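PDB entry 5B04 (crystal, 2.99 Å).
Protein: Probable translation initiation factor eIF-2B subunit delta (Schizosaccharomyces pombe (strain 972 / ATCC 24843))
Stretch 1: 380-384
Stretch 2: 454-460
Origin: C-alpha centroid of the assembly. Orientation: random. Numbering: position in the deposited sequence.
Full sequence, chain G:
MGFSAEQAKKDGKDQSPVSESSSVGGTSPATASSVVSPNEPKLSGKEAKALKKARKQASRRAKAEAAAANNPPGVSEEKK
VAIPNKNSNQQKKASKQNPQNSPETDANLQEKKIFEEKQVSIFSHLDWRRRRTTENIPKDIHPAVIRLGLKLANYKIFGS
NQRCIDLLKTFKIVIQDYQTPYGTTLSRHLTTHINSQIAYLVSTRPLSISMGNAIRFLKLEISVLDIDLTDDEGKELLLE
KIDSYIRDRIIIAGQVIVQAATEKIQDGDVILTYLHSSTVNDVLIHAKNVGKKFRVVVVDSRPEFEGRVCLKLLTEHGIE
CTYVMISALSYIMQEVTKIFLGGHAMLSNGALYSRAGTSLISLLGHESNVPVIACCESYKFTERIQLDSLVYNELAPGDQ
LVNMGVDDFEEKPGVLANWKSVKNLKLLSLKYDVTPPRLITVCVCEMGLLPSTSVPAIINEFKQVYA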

# COMPACT_ATOMS: atom_id res chain seq x y z
N LYS G 380 30.90 3.75 0.40
CA LYS G 380 29.82 2.82 0.73
C LYS G 380 28.58 3.10 -0.10
O LYS G 380 27.52 2.50 0.11
N PHE G 381 28.70 4.03 -1.05
CA PHE G 381 27.63 4.27 -2.02
C PHE G 381 27.61 3.10 -3.00
O PHE G 381 28.65 2.51 -3.28
N THR G 382 26.43 2.76 -3.51
CA THR G 382 26.32 1.64 -4.44
C THR G 382 25.43 1.97 -5.63
O THR G 382 24.57 2.85 -5.55
N GLU G 383 25.64 1.26 -6.73
CA GLU G 383 24.82 1.43 -7.93
C GLU G 383 23.49 0.71 -7.76
O GLU G 383 22.56 0.92 -8.53
N ARG G 384 23.41 -0.14 -6.74
CA ARG G 384 22.24 -0.98 -6.52
C ARG G 384 21.02 -0.18 -6.08
O ARG G 384 21.13 0.75 -5.27
N SER G 454 21.22 12.68 -4.43
CA SER G 454 22.36 13.04 -5.27
C SER G 454 23.50 12.04 -5.13
O SER G 454 24.64 12.33 -5.49
N VAL G 455 23.19 10.85 -4.62
CA VAL G 455 24.18 9.78 -4.50
C VAL G 455 24.75 9.31 -5.85
O VAL G 455 25.97 9.22 -5.99
N PRO G 456 23.89 9.02 -6.85
CA PRO G 456 24.47 8.52 -8.10
C PRO G 456 25.33 9.55 -8.83
O PRO G 456 26.13 9.18 -9.69
N ALA G 457 25.17 10.82 -8.48
CA ALA G 457 26.00 11.88 -9.05
C ALA G 457 27.43 11.78 -8.53
O ALA G 457 28.39 11.96 -9.28
N ILE G 458 27.56 11.49 -7.24
CA ILE G 458 28.87 11.38 -6.59
C ILE G 458 29.68 10.22 -7.17
O ILE G 458 30.90 10.31 -7.32
N ILE G 459 28.98 9.14 -7.51
CA ILE G 459 29.63 7.95 -8.07
C ILE G 459 30.32 8.27 -9.40
O ILE G 459 31.27 7.60 -9.80
N ASN G 460 29.84 9.32 -10.08
CA ASN G 460 30.47 9.77 -11.32
C ASN G 460 31.72 10.61 -11.07
O ASN G 460 32.63 10.64 -11.89

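The contact between these two stretches is a small, mainly apolar one, in which a single aromatic side chain from an irregular segment packs against one side of a helix, with no hydrogen bond crossing between them. It illustrates a general principle: a loop without regular structure can be fastened to a helix by one well-placed ring, because a helix brings residues three and four positions apart onto the same side.

Here those residues are V455, I458 and I459, whose CA-to-CB bonds all point toward the loop, whereas that of P456 points sideways. The touching residues lie at least 74 positions apart in sequence, yet the CA atoms of F381 and V455 come within 7.0 Å of each other. The surface buried, both sides summed, is 267 Å².

F381 is the centre of the arrangement and contributes 92 Å² of that area, more than any other residue. Its CA-to-CB bond points toward the helix and its chi1 is m, with chi2 at 13°. V455, with chi1 t, meets the ring in two ways. Its CG2 lies over one face, 4.1 Å from the centroid of the F381 ring and 22° off the ring normal, a CH-pi contact in which a methyl group rests on the aromatic electron cloud. V455 CG1 is closest to the ring carbon CD2 of F381, at 3.6 Å. One helical turn further on, I458 reaches the same ring carbon: F381 CD2 lies 3.8 Å from I458 CG2. The chi1 of I458, -91°, falls between the usual wells, while its chi2 is p.

I459 extends the contact along the loop. With chi1 m and chi2 t, its side chain carries CD1 out to three successive loop residues. I459 CD1 lies 4.3 Å from F381 CB, so it touches the base of the aromatic side chain, and the closest of its approaches is to backbone, with I459 CD1 3.7 Å from T382 O. I459 CD1 is also 4.5 Å from E383 CG, an aliphatic carbon of an otherwise charged side chain. E383, with chi1 m and chi2 t, sets off sideways; it is exposed and has 24 Å² covered by the helix.

No polar side-chain group bonds across the contact, and several have partners elsewhere or within their own segment. T382 turns its CA-to-CB bond away from the helix; with chi1 t, its OG1 accepts a hydrogen bond from R384 N at 3.3 Å, nearly straight at 170°, a link that ties the loop to itself. S454 occupies the N-cap position, but its side chain makes no capping bond; its OG is hydrogen-bonded elsewhere in the structure, as is NZ of K380. What joins the two stretches is therefore the fit of carbon against carbon, supplemented by the approach of a methyl to a carbonyl oxygen.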

# COMPACT_ATOMS: atom_id res chain seq x y z
CB LYS G 380 29.50 2.88 2.22
CG LYS G 380 30.61 2.33 3.11
CD LYS G 380 30.16 2.16 4.55
CE LYS G 380 29.87 3.49 5.20
NZ LYS G 380 29.63 3.36 6.67
CB PHE G 381 27.84 5.59 -2.77
CG PHE G 381 27.64 6.83 -1.93
CD1 PHE G 381 27.56 6.76 -0.55
CD2 PHE G 381 27.53 8.07 -2.54
CE1 PHE G 381 27.38 7.90 0.21
CE2 PHE G 381 27.35 9.21 -1.79
CZ PHE G 381 27.27 9.13 -0.41
CB THR G 382 25.78 0.38 -3.74
OG1 THR G 382 25.86 -0.74 -4.63
CG2 THR G 382 24.34 0.58 -3.30
CB GLU G 383 25.55 0.90 -9.16
CG GLU G 383 26.80 1.68 -9.54
CD GLU G 383 27.48 1.12 -10.77
OE1 GLU G 383 27.88 -0.06 -10.74
OE2 GLU G 383 27.62 1.86 -11.77
CB ARG G 384 22.56 -2.06 -5.47
CG ARG G 384 21.51 -3.15 -5.36
CD ARG G 384 22.07 -4.38 -4.66
NE ARG G 384 22.13 -4.22 -3.21
CZ ARG G 384 22.80 -5.03 -2.40
NH1 ARG G 384 23.48 -6.05 -2.90
NH2 ARG G 384 22.80 -4.82 -1.09
CB SER G 454 22.85 14.45 -4.92
OG SER G 454 23.50 14.47 -3.66
CB VAL G 455 23.59 8.56 -3.74
CG1 VAL G 455 24.35 7.28 -4.09
CG2 VAL G 455 23.63 8.81 -2.25
CB PRO G 456 23.24 8.15 -8.94
CG PRO G 456 22.16 9.01 -8.42
CD PRO G 456 22.42 9.12 -6.95
CB ALA G 457 25.41 13.24 -8.74
CB ILE G 458 28.72 11.22 -5.05
CG1 ILE G 458 28.74 12.59 -4.37
CG2 ILE G 458 29.83 10.35 -4.47
CD1 ILE G 458 27.55 13.45 -4.68
CB ILE G 459 28.61 6.80 -8.26
CG1 ILE G 459 27.82 6.58 -6.97
CG2 ILE G 459 29.30 5.51 -8.68
CD1 ILE G 459 26.96 5.34 -6.98
CB ASN G 460 29.47 10.57 -12.16
CG ASN G 460 28.53 9.68 -12.94
OD1 ASN G 460 28.54 8.46 -12.80
ND2 ASN G 460 27.70 10.29 -13.78